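Local coordinates for biofilm-associated surface protein (Staphylococcus aureus, PDB 7C7U) that binds calcium and probably promotes biofilm formation at the staphylococcal surface, acting as a switch for functional amyloid, at residues A[199-210]-A[370-380]; A[518-526]-A[583-592]. All coordinates share one frame; numbering follows the deposited sequence.

Contact 1. Residues A[199-210]-A[370-380]; sequences ENNVSTENNNAF and DSKGALINNTL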
# COMPACT_ATOMS: atom_id res chain seq x y z
N GLU A 199 -33.28 5.87 -6.83
CA GLU A 199 -33.03 6.82 -7.92
C GLU A 199 -34.29 7.09 -8.74
O GLU A 199 -34.41 8.16 -9.35
CB GLU A 199 -31.95 6.29 -8.84
CG GLU A 199 -30.56 6.35 -8.26
CD GLU A 199 -29.82 7.57 -8.76
OE1 GLU A 199 -29.76 7.75 -10.01
OE2 GLU A 199 -29.31 8.34 -7.92
N ASN A 200 -35.20 6.12 -8.77
CA ASN A 200 -36.44 6.26 -9.52
C ASN A 200 -37.61 6.76 -8.67
O ASN A 200 -38.74 6.81 -9.15
CB ASN A 200 -36.76 4.93 -10.21
CG ASN A 200 -35.85 4.68 -11.41
OD1 ASN A 200 -35.51 5.61 -12.12
ND2 ASN A 200 -35.45 3.42 -11.63
N ASN A 201 -37.37 7.18 -7.42
CA ASN A 201 -38.43 7.73 -6.57
C ASN A 201 -37.93 8.98 -5.85
O ASN A 201 -38.05 9.12 -4.63
CB ASN A 201 -38.94 6.68 -5.59
CG ASN A 201 -40.00 7.23 -4.63
OD1 ASN A 201 -40.87 8.02 -5.02
ND2 ASN A 201 -39.92 6.82 -3.36
N VAL A 202 -37.37 9.93 -6.61
CA VAL A 202 -36.76 11.12 -6.02
C VAL A 202 -37.81 12.01 -5.34
O VAL A 202 -38.94 12.17 -5.82
CB VAL A 202 -35.98 11.90 -7.10
CG1 VAL A 202 -35.72 13.36 -6.70
CG2 VAL A 202 -34.64 11.17 -7.41
N SER A 203 -37.43 12.56 -4.19
CA SER A 203 -38.30 13.45 -3.42
C SER A 203 -38.49 14.78 -4.14
O SER A 203 -37.61 15.26 -4.86
CB SER A 203 -37.68 13.69 -2.04
OG SER A 203 -38.41 14.61 -1.27
N THR A 204 -39.65 15.42 -3.90
CA THR A 204 -39.82 16.78 -4.39
C THR A 204 -39.07 17.79 -3.53
O THR A 204 -38.86 18.92 -3.97
CB THR A 204 -41.30 17.16 -4.45
OG1 THR A 204 -41.87 17.08 -3.14
CG2 THR A 204 -42.05 16.22 -5.38
N GLU A 205 -38.69 17.40 -2.31
CA GLU A 205 -38.08 18.35 -1.38
C GLU A 205 -36.67 18.70 -1.83
O GLU A 205 -35.84 17.82 -2.02
CB GLU A 205 -37.98 17.75 0.03
CG GLU A 205 -39.30 17.38 0.64
CD GLU A 205 -39.24 17.27 2.14
OE1 GLU A 205 -40.08 16.54 2.68
OE2 GLU A 205 -38.33 17.86 2.76
N ASN A 206 -36.41 20.01 -1.95
CA ASN A 206 -35.09 20.56 -2.24
C ASN A 206 -34.46 19.85 -3.43
O ASN A 206 -33.32 19.36 -3.39
CB ASN A 206 -34.19 20.47 -1.02
CG ASN A 206 -34.74 21.22 0.14
OD1 ASN A 206 -35.41 20.65 0.99
ND2 ASN A 206 -34.52 22.53 0.16
N ASN A 207 -35.23 19.84 -4.50
CA ASN A 207 -34.99 19.00 -5.65
C ASN A 207 -33.82 19.51 -6.46
O ASN A 207 -33.17 18.74 -7.17
CB ASN A 207 -36.26 18.95 -6.51
CG ASN A 207 -36.21 17.90 -7.58
OD1 ASN A 207 -36.51 16.74 -7.32
ND2 ASN A 207 -35.83 18.30 -8.78
N ASN A 208 -33.53 20.81 -6.37
CA ASN A 208 -32.37 21.36 -7.07
C ASN A 208 -31.20 21.70 -6.14
O ASN A 208 -30.26 22.38 -6.58
CB ASN A 208 -32.78 22.60 -7.87
CG ASN A 208 -31.78 22.92 -8.97
OD1 ASN A 208 -31.38 22.05 -9.75
ND2 ASN A 208 -31.32 24.17 -9.00
N ALA A 209 -31.22 21.25 -4.88
CA ALA A 209 -30.20 21.65 -3.92
C ALA A 209 -28.83 21.04 -4.22
O ALA A 209 -27.79 21.69 -4.05
CB ALA A 209 -30.63 21.26 -2.50
N PHE A 210 -28.79 19.80 -4.66
CA PHE A 210 -27.52 19.07 -4.71
C PHE A 210 -27.20 18.65 -6.13
O PHE A 210 -28.09 18.33 -6.92
CB PHE A 210 -27.57 17.86 -3.77
CG PHE A 210 -27.80 18.23 -2.32
CD1 PHE A 210 -26.88 19.02 -1.63
CD2 PHE A 210 -28.92 17.77 -1.65
CE1 PHE A 210 -27.08 19.35 -0.29
CE2 PHE A 210 -29.15 18.10 -0.34
CZ PHE A 210 -28.22 18.90 0.36
N ASP A 370 -36.21 11.83 2.47
CA ASP A 370 -37.13 12.70 3.19
C ASP A 370 -37.90 11.87 4.21
O ASP A 370 -37.71 10.65 4.34
CB ASP A 370 -38.04 13.46 2.22
CG ASP A 370 -39.02 12.57 1.45
OD1 ASP A 370 -39.26 11.42 1.84
OD2 ASP A 370 -39.60 13.07 0.44
N SER A 371 -38.83 12.53 4.92
CA SER A 371 -39.59 11.84 5.97
C SER A 371 -40.52 10.76 5.43
O SER A 371 -41.10 10.02 6.22
CB SER A 371 -40.38 12.85 6.81
OG SER A 371 -41.27 13.62 6.02
N LYS A 372 -40.69 10.65 4.11
CA LYS A 372 -41.47 9.56 3.52
C LYS A 372 -40.59 8.49 2.89
O LYS A 372 -41.11 7.58 2.23
CB LYS A 372 -42.45 10.13 2.50
CG LYS A 372 -43.33 11.27 3.03
CD LYS A 372 -44.46 11.60 2.05
CE LYS A 372 -45.50 12.55 2.67
NZ LYS A 372 -44.88 13.83 3.14
N GLY A 373 -39.27 8.56 3.07
CA GLY A 373 -38.35 7.58 2.53
C GLY A 373 -37.93 7.81 1.09
O GLY A 373 -37.21 6.97 0.54
N ALA A 374 -38.35 8.89 0.47
CA ALA A 374 -37.94 9.17 -0.90
C ALA A 374 -36.55 9.79 -0.92
O ALA A 374 -36.17 10.51 -0.00
CB ALA A 374 -38.95 10.09 -1.59
N LEU A 375 -35.80 9.49 -1.98
CA LEU A 375 -34.41 9.92 -2.08
C LEU A 375 -34.32 11.42 -2.35
O LEU A 375 -34.96 11.94 -3.27
CB LEU A 375 -33.71 9.15 -3.21
CG LEU A 375 -32.32 9.64 -3.64
CD1 LEU A 375 -31.35 9.30 -2.55
CD2 LEU A 375 -31.83 9.01 -4.96
N ILE A 376 -33.52 12.12 -1.55
CA ILE A 376 -33.19 13.50 -1.88
C ILE A 376 -32.31 13.50 -3.12
O ILE A 376 -31.28 12.82 -3.17
CB ILE A 376 -32.50 14.21 -0.71
CG1 ILE A 376 -33.31 14.10 0.60
CG2 ILE A 376 -32.24 15.70 -1.07
CD1 ILE A 376 -34.75 14.70 0.50
N ASN A 377 -32.73 14.26 -4.13
CA ASN A 377 -32.07 14.26 -5.44
C ASN A 377 -30.57 14.44 -5.32
O ASN A 377 -30.09 15.41 -4.70
CB ASN A 377 -32.64 15.38 -6.30
CG ASN A 377 -32.48 15.14 -7.81
OD1 ASN A 377 -32.10 14.06 -8.25
ND2 ASN A 377 -32.80 16.15 -8.59
N ASN A 378 -29.83 13.50 -5.91
CA ASN A 378 -28.38 13.56 -6.08
C ASN A 378 -27.61 13.44 -4.77
O ASN A 378 -26.48 13.90 -4.67
CB ASN A 378 -27.99 14.85 -6.85
CG ASN A 378 -28.49 14.83 -8.29
OD1 ASN A 378 -28.57 13.76 -8.87
ND2 ASN A 378 -28.82 15.98 -8.85
N THR A 379 -28.19 12.79 -3.76
CA THR A 379 -27.45 12.59 -2.52
C THR A 379 -26.97 11.15 -2.35
O THR A 379 -26.43 10.82 -1.30
CB THR A 379 -28.27 13.01 -1.30
OG1 THR A 379 -29.39 12.13 -1.14
CG2 THR A 379 -28.77 14.48 -1.43
N LEU A 380 -27.13 10.30 -3.36
CA LEU A 380 -26.70 8.90 -3.27
C LEU A 380 -25.24 8.82 -3.72
O LEU A 380 -24.92 9.15 -4.88
CB LEU A 380 -27.57 7.99 -4.13
CG LEU A 380 -27.06 6.55 -4.35
CD1 LEU A 380 -26.91 5.85 -3.03
CD2 LEU A 380 -27.96 5.75 -5.30
O HOH W 1 -37.79 5.52 -1.99
O HOH W 2 -36.61 7.10 -3.31
O HOH W 3 -41.77 7.56 -1.03
O HOH W 4 -35.15 15.86 -3.84
O HOH W 5 -39.34 15.31 4.84
O HOH W 6 -31.02 17.94 -4.56
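The Phe210 ring meets Ile376 at its edge, where CG2 of Ile376 lies in the ring plane, 4.0 Å from Phe210 CD2; Asn377 O also sits near that plane, 3.6 Å from Phe210 CB. The neighbouring Ala209 places its CB over one face, offset toward the ring's margin. Thr379 approaches obliquely, its CG2 3.3 Å from Phe210 CD2, and Phe241 adds a second ring inclined at about 60°.

Two further flat groups, the amides of Asn377 and Asn378, tie the two loops together. Asn377 ND2 donates to Asn207 O at 3.0 Å, lying in that carbonyl's plane, with the acceptor close to the plane of its own amide, a geometry that favours the observed turn of the Asn377 amide. Asn378 ND2 reaches Phe210 O, but tilted from the carbonyl plane. The carboxylate of Asp370 is gripped at both oxygens. OD1 accepts from Lys372 N and Ala374 N, which come from opposite faces, the former bond closing an Asx turn; OD2 is met on its anti side, somewhat out of the carboxylate plane, by Ser203 OG at 2.6 Å.

These bonds join two loops: 199-210 runs from helix 193-199 into edge strand 210-220 of a five-stranded antiparallel sheet, whereas 370-380 connects the antiparallel neighbours 359-369 and 381-388 of another sheet.

Ser203 uses its hydroxyl, its N-H and its carbonyl. With OG swung anti to its backbone N (chi1 176°), the hydroxyl reaches Asp370 and also accepts from Glu205 N, an ST turn, while Ser203 N donates to Leu375 O at 2.7 Å along a nearly straight N-H line (177°). Glu205 OE1 stands 4.2 Å from Asp370 OD2, a like-charge approach probably eased by Lys245, which forms a salt bridge with Glu205 OE2. A water links Asn377 N to the carbonyls of Ser203 and Glu205.

Contact 2. Residues A[518-526]-A[583-592]; sequences NSKLPAPSI and TSTASKDGKT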
# COMPACT_ATOMS: atom_id res chain seq x y z
N ASN A 518 43.35 -20.62 19.64
CA ASN A 518 44.16 -19.67 18.87
C ASN A 518 45.29 -20.33 18.07
O ASN A 518 46.00 -19.62 17.34
CB ASN A 518 44.73 -18.56 19.78
CG ASN A 518 45.75 -19.08 20.81
OD1 ASN A 518 46.49 -20.03 20.56
ND2 ASN A 518 45.81 -18.41 21.97
N SER A 519 45.49 -21.64 18.17
CA SER A 519 46.39 -22.32 17.24
C SER A 519 45.71 -22.69 15.93
O SER A 519 46.39 -23.20 15.03
CB SER A 519 46.99 -23.58 17.89
OG SER A 519 45.97 -24.52 18.19
N LYS A 520 44.41 -22.44 15.79
CA LYS A 520 43.65 -22.79 14.59
C LYS A 520 43.55 -21.61 13.62
O LYS A 520 43.79 -20.45 13.97
CB LYS A 520 42.25 -23.25 14.97
CG LYS A 520 42.20 -24.64 15.57
CD LYS A 520 40.79 -25.01 16.00
CE LYS A 520 40.76 -26.37 16.67
NZ LYS A 520 39.61 -26.47 17.62
N LEU A 521 43.16 -21.92 12.38
CA LEU A 521 43.00 -20.92 11.33
C LEU A 521 41.64 -21.11 10.67
O LEU A 521 41.49 -21.89 9.73
CB LEU A 521 44.13 -21.01 10.31
CG LEU A 521 44.05 -20.02 9.15
CD1 LEU A 521 43.99 -18.57 9.65
CD2 LEU A 521 45.21 -20.22 8.18
N PRO A 522 40.62 -20.39 11.14
CA PRO A 522 39.28 -20.55 10.57
C PRO A 522 39.20 -19.97 9.17
O PRO A 522 40.01 -19.14 8.75
CB PRO A 522 38.38 -19.77 11.55
CG PRO A 522 39.26 -18.74 12.13
CD PRO A 522 40.65 -19.38 12.22
N ALA A 523 38.19 -20.43 8.43
CA ALA A 523 37.93 -19.87 7.12
C ALA A 523 37.58 -18.39 7.26
O ALA A 523 36.95 -17.99 8.24
CB ALA A 523 36.79 -20.63 6.43
N PRO A 524 38.02 -17.54 6.34
CA PRO A 524 37.56 -16.15 6.35
C PRO A 524 36.14 -16.05 5.79
O PRO A 524 35.51 -17.08 5.54
CB PRO A 524 38.58 -15.43 5.45
CG PRO A 524 39.04 -16.51 4.50
CD PRO A 524 38.99 -17.81 5.25
N SER A 525 35.64 -14.83 5.61
CA SER A 525 34.35 -14.60 4.96
C SER A 525 34.44 -13.35 4.09
O SER A 525 35.33 -12.51 4.26
CB SER A 525 33.19 -14.46 5.96
OG SER A 525 33.37 -13.33 6.82
N ILE A 526 33.51 -13.24 3.13
CA ILE A 526 33.44 -12.11 2.20
C ILE A 526 32.11 -11.40 2.41
O ILE A 526 31.06 -12.04 2.46
CB ILE A 526 33.58 -12.58 0.74
CG1 ILE A 526 34.82 -13.44 0.56
CG2 ILE A 526 33.63 -11.39 -0.21
CD1 ILE A 526 34.83 -14.24 -0.72
N THR A 583 35.21 -16.73 -3.69
CA THR A 583 35.59 -17.50 -2.52
C THR A 583 36.89 -16.92 -1.97
O THR A 583 37.54 -16.09 -2.60
CB THR A 583 35.77 -18.99 -2.82
OG1 THR A 583 36.78 -19.17 -3.82
CG2 THR A 583 34.45 -19.61 -3.31
N SER A 584 37.27 -17.38 -0.78
CA SER A 584 38.51 -16.90 -0.18
C SER A 584 39.09 -17.98 0.73
O SER A 584 38.38 -18.85 1.23
CB SER A 584 38.29 -15.60 0.60
OG SER A 584 37.27 -15.76 1.58
N THR A 585 40.40 -17.90 0.92
CA THR A 585 41.09 -18.67 1.95
C THR A 585 42.05 -17.75 2.67
O THR A 585 42.50 -16.74 2.12
CB THR A 585 41.85 -19.89 1.37
OG1 THR A 585 42.76 -19.45 0.36
CG2 THR A 585 40.88 -20.91 0.76
N ALA A 586 42.39 -18.11 3.90
CA ALA A 586 43.33 -17.35 4.71
C ALA A 586 44.54 -18.22 5.01
O ALA A 586 44.45 -19.45 5.04
CB ALA A 586 42.70 -16.88 6.02
N SER A 587 45.69 -17.57 5.22
CA SER A 587 46.89 -18.27 5.62
C SER A 587 47.60 -17.49 6.71
O SER A 587 47.54 -16.26 6.75
CB SER A 587 47.84 -18.51 4.43
OG SER A 587 48.26 -17.28 3.88
N LYS A 588 48.28 -18.23 7.59
CA LYS A 588 48.96 -17.67 8.75
C LYS A 588 49.83 -18.73 9.42
O LYS A 588 49.35 -19.82 9.74
CB LYS A 588 47.96 -17.11 9.77
CG LYS A 588 48.61 -16.38 10.95
CD LYS A 588 47.58 -15.74 11.87
CE LYS A 588 48.25 -14.97 13.00
NZ LYS A 588 47.26 -14.50 14.02
N ASP A 589 51.11 -18.42 9.63
CA ASP A 589 52.00 -19.28 10.41
C ASP A 589 52.09 -20.69 9.82
O ASP A 589 52.16 -21.68 10.55
CB ASP A 589 51.55 -19.32 11.88
CG ASP A 589 51.58 -17.94 12.54
OD1 ASP A 589 52.42 -17.11 12.13
OD2 ASP A 589 50.78 -17.69 13.47
N GLY A 590 52.11 -20.77 8.49
CA GLY A 590 52.20 -22.02 7.77
C GLY A 590 50.91 -22.80 7.62
O GLY A 590 50.91 -23.87 7.00
N LYS A 591 49.81 -22.31 8.18
CA LYS A 591 48.52 -22.94 8.02
C LYS A 591 47.77 -22.30 6.86
O LYS A 591 47.98 -21.13 6.53
CB LYS A 591 47.68 -22.81 9.29
CG LYS A 591 48.36 -23.31 10.55
CD LYS A 591 47.41 -23.20 11.74
CE LYS A 591 47.46 -21.82 12.37
NZ LYS A 591 48.37 -21.81 13.54
N THR A 592 46.89 -23.08 6.24
CA THR A 592 45.97 -22.60 5.22
C THR A 592 44.56 -23.03 5.61
O THR A 592 44.31 -24.21 5.86
CB THR A 592 46.31 -23.15 3.83
OG1 THR A 592 47.66 -22.79 3.48
CG2 THR A 592 45.36 -22.56 2.78
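Leu521 packs against Ala586 and Lys591 at the hairpin end, the broadest of a series of van der Waals contacts, some of them against oxygen. Its CG lies anti to the backbone N (chi1 179°), directing the branch into the other segment, where CD2 comes within 3.3 Å of Ala586 O and 3.4 Å of Lys591 O. The same methyl rests against Lys591 CB, while CD1 faces Ala586 CB at 4.2 Å. Further along, the ring of Pro524 lies over the strand: its CD is 3.9 Å from Ala586 CB and its CG touches Ser584 OG. Ile526 continues the row, with CG1 beside Ser584 OG at 3.5 Å and CD1 against the Thr583 carbonyl carbon.

Pro524, Ile526, Ser584 and Ala586 point inward while Ser525, Thr583 and Thr585 point away, consistent with two sheets packed face to face. Residues 518-524 are loop leading into the two-residue strand 525-526 of a three-stranded antiparallel sheet; 581-588 belongs to a four-stranded one, in which a type I' turn from Lys588 to Lys591 leads into strand 591-600. Two backbone bonds between Lys588 and Lys591 close that tight hairpin.

Polar contact across the segments is confined to one hydrogen bond at the turn. Lys591 NZ donates to Ser519 O at 2.8 Å, from 51° above the carbonyl plane, so it does not lie on a lone pair. A bend in the lysine chain (chi3 -86°) carries its CE along Leu521 CB on the way. Ser584 OG, although enclosed by Pro524 and Ile526, is hydrogen-bonded to Ser596 OG within its own sheet.

With side-chain carbon filling the interface, cohesion here should come mainly from dispersion and burial, supplemented by the bond of the partly exposed Lys591 near the turn.

Contact 1 and contact 2 share no sheet and lie on opposite sides of the chain's centre, their nearest atoms about 60 Å apart, which sets them in separate regions. Both are partly buried, mixing buried residues with a few exposed ones. In contact 1 two irregular loops meet without an extended sheet pairing, and their fit rests on side-chain amides, a carboxylate and bridging waters bonded largely to main-chain groups, with one hydroxyl-carboxylate bond. Contact 2 sets a loop and the short strand it enters against a second sheet, so aliphatic packing replaces that polar network and a single hydrogen bond crosses. Most calcium-site residues, from Asp389 to Glu509, lie between them in sequence.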